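Local coordinates for protein methylocystis parvus OBBP MbnE (Methylocystis parvus OBBP, PDB 5ICQ) that probably binds the copper-chelating peptide methanobactin in the periplasm as the solute-binding component of its uptake machinery, at residues E447-D452 against R476-V481. Numbering follows the deposited sequence.
Sequences EIMVKD and RLVDEV
With CG anti to the backbone N (chi1 171°) and an extended chain beyond it, E447 crosses the side chain of R476 at about a right angle and sets OE1 3.5 Å from R476 CG. The guanidinium turns away, E447 OE1 staying 5.2 Å from R476 NE, and the carboxylate instead forms a salt bridge through OE2 with R486 of the helix 480-489. Replacing this glutamate by alanine is likely to leave R486 without its charge partner and R476 CG without its carboxylate neighbour. M449 also has CG anti to its N (chi1 174°), which lays the thioether across V478, with CG 3.8 Å from V478 CG2; Y483 packs against both residues. On the other face V450 CG2 rests 4.0 Å from L477 CB, and L477 CD1 reaches the turn at 3.4 Å from D452 N. Between these layers R476 N donates to I448 O, V450 N to R476 O (3.0 Å) and V478 N to V450 O, the last almost straight on to the carbonyl. D452 and D479 then N-cap the helices that follow. Parallel strands 442-450 and 472-477, linked through helix 453-467, form a classic beta-alpha-beta crossover within this family 5 solute-binding protein.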
ATOM      1  N   GLU A 447      -5.493   0.137  28.763  1.00  7.85           N
ATOM      2  CA  GLU A 447      -4.908  -1.102  28.280  1.00  5.47           C
ATOM      3  C   GLU A 447      -4.484  -0.938  26.828  1.00  9.34           C
ATOM      4  O   GLU A 447      -5.237  -0.382  26.021  1.00 11.16           O
ATOM      5  CB  GLU A 447      -5.923  -2.237  28.401  1.00  9.11           C
ATOM      6  CG  GLU A 447      -5.498  -3.525  27.720  1.00 11.80           C
ATOM      7  CD  GLU A 447      -6.674  -4.478  27.561  1.00 23.58           C
ATOM      8  OE1 GLU A 447      -6.864  -5.352  28.420  1.00 18.94           O
ATOM      9  OE2 GLU A 447      -7.423  -4.323  26.581  1.00 26.74           O
ATOM     10  N   ILE A 448      -3.288  -1.426  26.489  1.00  8.41           N
ATOM     11  CA  ILE A 448      -2.857  -1.554  25.095  1.00  6.90           C
ATOM     12  C   ILE A 448      -3.042  -3.003  24.683  1.00 12.73           C
ATOM     13  O   ILE A 448      -2.380  -3.895  25.225  1.00  9.17           O
ATOM     14  CB  ILE A 448      -1.389  -1.138  24.896  1.00  6.23           C
ATOM     15  CG1 ILE A 448      -1.151   0.302  25.364  1.00  9.28           C
ATOM     16  CG2 ILE A 448      -0.984  -1.312  23.405  1.00  6.31           C
ATOM     17  CD1 ILE A 448       0.331   0.723  25.295  1.00  9.72           C
ATOM     18  N   MET A 449      -3.906  -3.249  23.704  1.00  7.88           N
ATOM     19  CA  MET A 449      -4.108  -4.605  23.209  1.00  8.08           C
ATOM     20  C   MET A 449      -3.086  -4.891  22.115  1.00  8.62           C
ATOM     21  O   MET A 449      -2.944  -4.100  21.179  1.00 10.54           O
ATOM     22  CB  MET A 449      -5.533  -4.777  22.674  1.00  9.28           C
ATOM     23  CG  MET A 449      -5.780  -6.116  22.021  1.00 11.27           C
ATOM     24  SD  MET A 449      -7.494  -6.295  21.424  1.00 14.37           S
ATOM     25  CE  MET A 449      -7.498  -5.231  19.979  1.00  8.68           C
ATOM     26  N   VAL A 450      -2.371  -6.017  22.228  1.00  8.58           N
ATOM     27  CA  VAL A 450      -1.354  -6.373  21.246  1.00  7.61           C
ATOM     28  C   VAL A 450      -1.582  -7.797  20.749  1.00 10.87           C
ATOM     29  O   VAL A 450      -2.243  -8.612  21.390  1.00 11.31           O
ATOM     30  CB  VAL A 450       0.083  -6.231  21.800  1.00  7.71           C
ATOM     31  CG1 VAL A 450       0.391  -4.773  22.159  1.00  8.59           C
ATOM     32  CG2 VAL A 450       0.292  -7.138  23.012  1.00  8.00           C
ATOM     33  N   LYS A 451      -1.011  -8.089  19.577  1.00 13.17           N
ATOM     34  CA  LYS A 451      -1.242  -9.372  18.926  1.00 19.31           C
ATOM     35  C   LYS A 451      -0.016 -10.269  18.832  1.00 21.91           C
ATOM     36  O   LYS A 451      -0.175 -11.461  18.557  1.00 16.04           O
ATOM     37  CB  LYS A 451      -1.805  -9.162  17.513  1.00 18.64           C
ATOM     38  CG  LYS A 451      -0.801  -8.636  16.504  1.00 24.50           C
ATOM     39  CD  LYS A 451      -1.401  -8.699  15.097  1.00 31.52           C
ATOM     40  CE  LYS A 451      -0.446  -8.180  14.041  1.00 39.50           C
ATOM     41  NZ  LYS A 451      -1.001  -8.415  12.673  1.00 46.72           N
ATOM     42  N   ASP A 452       1.193  -9.753  19.057  1.00 14.07           N
ATOM     43  CA  ASP A 452       2.371 -10.616  18.998  1.00 14.47           C
ATOM     44  C   ASP A 452       3.459 -10.053  19.906  1.00 18.62           C
ATOM     45  O   ASP A 452       3.282  -9.012  20.539  1.00 11.24           O
ATOM     46  CB  ASP A 452       2.853 -10.794  17.551  1.00 16.93           C
ATOM     47  CG  ASP A 452       3.196  -9.480  16.860  1.00 22.16           C
ATOM     48  OD1 ASP A 452       3.769  -8.569  17.492  1.00 17.75           O
ATOM     49  OD2 ASP A 452       2.929  -9.370  15.644  1.00 25.09           O
ATOM     50  N   ARG A 476      -1.736  -6.183  27.149  1.00 10.22           N
ATOM     51  CA  ARG A 476      -2.320  -7.523  27.103  1.00 13.09           C
ATOM     52  C   ARG A 476      -2.226  -8.112  25.704  1.00 14.91           C
ATOM     53  O   ARG A 476      -2.802  -7.576  24.747  1.00  9.51           O
ATOM     54  CB  ARG A 476      -3.770  -7.528  27.598  1.00 20.10           C
ATOM     55  CG  ARG A 476      -3.911  -7.079  29.059  1.00 36.82           C
ATOM     56  CD  ARG A 476      -2.902  -7.754  30.016  1.00 46.93           C
ATOM     57  NE  ARG A 476      -2.953  -7.174  31.369  1.00 46.36           N
ATOM     58  CZ  ARG A 476      -1.907  -6.928  32.159  1.00 44.09           C
ATOM     59  NH1 ARG A 476      -0.657  -7.195  31.754  1.00 37.12           N
ATOM     60  NH2 ARG A 476      -2.110  -6.387  33.355  1.00 36.33           N
ATOM     61  N   LEU A 477      -1.508  -9.225  25.608  1.00 11.27           N
ATOM     62  CA  LEU A 477      -1.388  -9.995  24.380  1.00 10.54           C
ATOM     63  C   LEU A 477      -2.605 -10.907  24.265  1.00 15.40           C
ATOM     64  O   LEU A 477      -2.867 -11.699  25.173  1.00 15.59           O
ATOM     65  CB  LEU A 477      -0.098 -10.813  24.433  1.00 17.64           C
ATOM     66  CG  LEU A 477       0.131 -11.873  23.366  1.00 27.35           C
ATOM     67  CD1 LEU A 477       0.364 -11.184  22.069  1.00 22.94           C
ATOM     68  CD2 LEU A 477       1.327 -12.750  23.740  1.00 34.24           C
ATOM     69  N   VAL A 478      -3.367 -10.786  23.184  1.00 14.95           N
ATOM     70  CA  VAL A 478      -4.582 -11.583  23.049  1.00 15.18           C
ATOM     71  C   VAL A 478      -4.452 -12.467  21.814  1.00 11.91           C
ATOM     72  O   VAL A 478      -3.742 -12.131  20.861  1.00 19.05           O
ATOM     73  CB  VAL A 478      -5.849 -10.704  22.987  1.00 21.04           C
ATOM     74  CG1 VAL A 478      -5.924  -9.791  24.202  1.00 24.43           C
ATOM     75  CG2 VAL A 478      -5.862  -9.876  21.742  1.00 16.09           C
ATOM     76  N   ASP A 479      -5.129 -13.615  21.843  1.00 13.86           N
ATOM     77  CA  ASP A 479      -5.003 -14.552  20.735  1.00 15.89           C
ATOM     78  C   ASP A 479      -5.659 -13.986  19.480  1.00 19.05           C
ATOM     79  O   ASP A 479      -6.423 -13.020  19.528  1.00 18.11           O
ATOM     80  CB  ASP A 479      -5.592 -15.924  21.098  1.00 26.80           C
ATOM     81  CG  ASP A 479      -7.104 -15.897  21.345  1.00 40.03           C
ATOM     82  OD1 ASP A 479      -7.871 -15.356  20.522  1.00 35.27           O
ATOM     83  OD2 ASP A 479      -7.532 -16.458  22.374  1.00 52.86           O
ATOM     84  N   GLU A 480      -5.354 -14.630  18.350  1.00 20.04           N
ATOM     85  CA  GLU A 480      -5.762 -14.142  17.036  1.00 23.02           C
ATOM     86  C   GLU A 480      -7.266 -13.903  16.940  1.00 18.09           C
ATOM     87  O   GLU A 480      -7.705 -12.897  16.370  1.00 18.00           O
ATOM     88  CB  GLU A 480      -5.320 -15.150  15.972  1.00 32.23           C
ATOM     89  CG  GLU A 480      -6.008 -15.008  14.622  1.00 50.47           C
ATOM     90  CD  GLU A 480      -5.733 -16.190  13.695  1.00 62.10           C
ATOM     91  OE1 GLU A 480      -4.710 -16.169  12.975  1.00 63.49           O
ATOM     92  OE2 GLU A 480      -6.540 -17.143  13.681  1.00 64.77           O
ATOM     93  N   VAL A 481      -8.071 -14.831  17.458  1.00 19.45           N
ATOM     94  CA  VAL A 481      -9.517 -14.725  17.292  1.00 24.17           C
ATOM     95  C   VAL A 481     -10.061 -13.546  18.092  1.00 23.12           C
ATOM     96  O   VAL A 481     -10.864 -12.752  17.589  1.00 14.23           O
ATOM     97  CB  VAL A 481     -10.202 -16.044  17.692  1.00 23.66           C
ATOM     98  CG1 VAL A 481     -11.690 -15.834  17.870  1.00 25.17           C
ATOM     99  CG2 VAL A 481      -9.938 -17.112  16.644  1.00 21.83           C
TER
HETATM  100  O   HOH W   1      -2.659 -12.759  18.679  1.00 26.27           O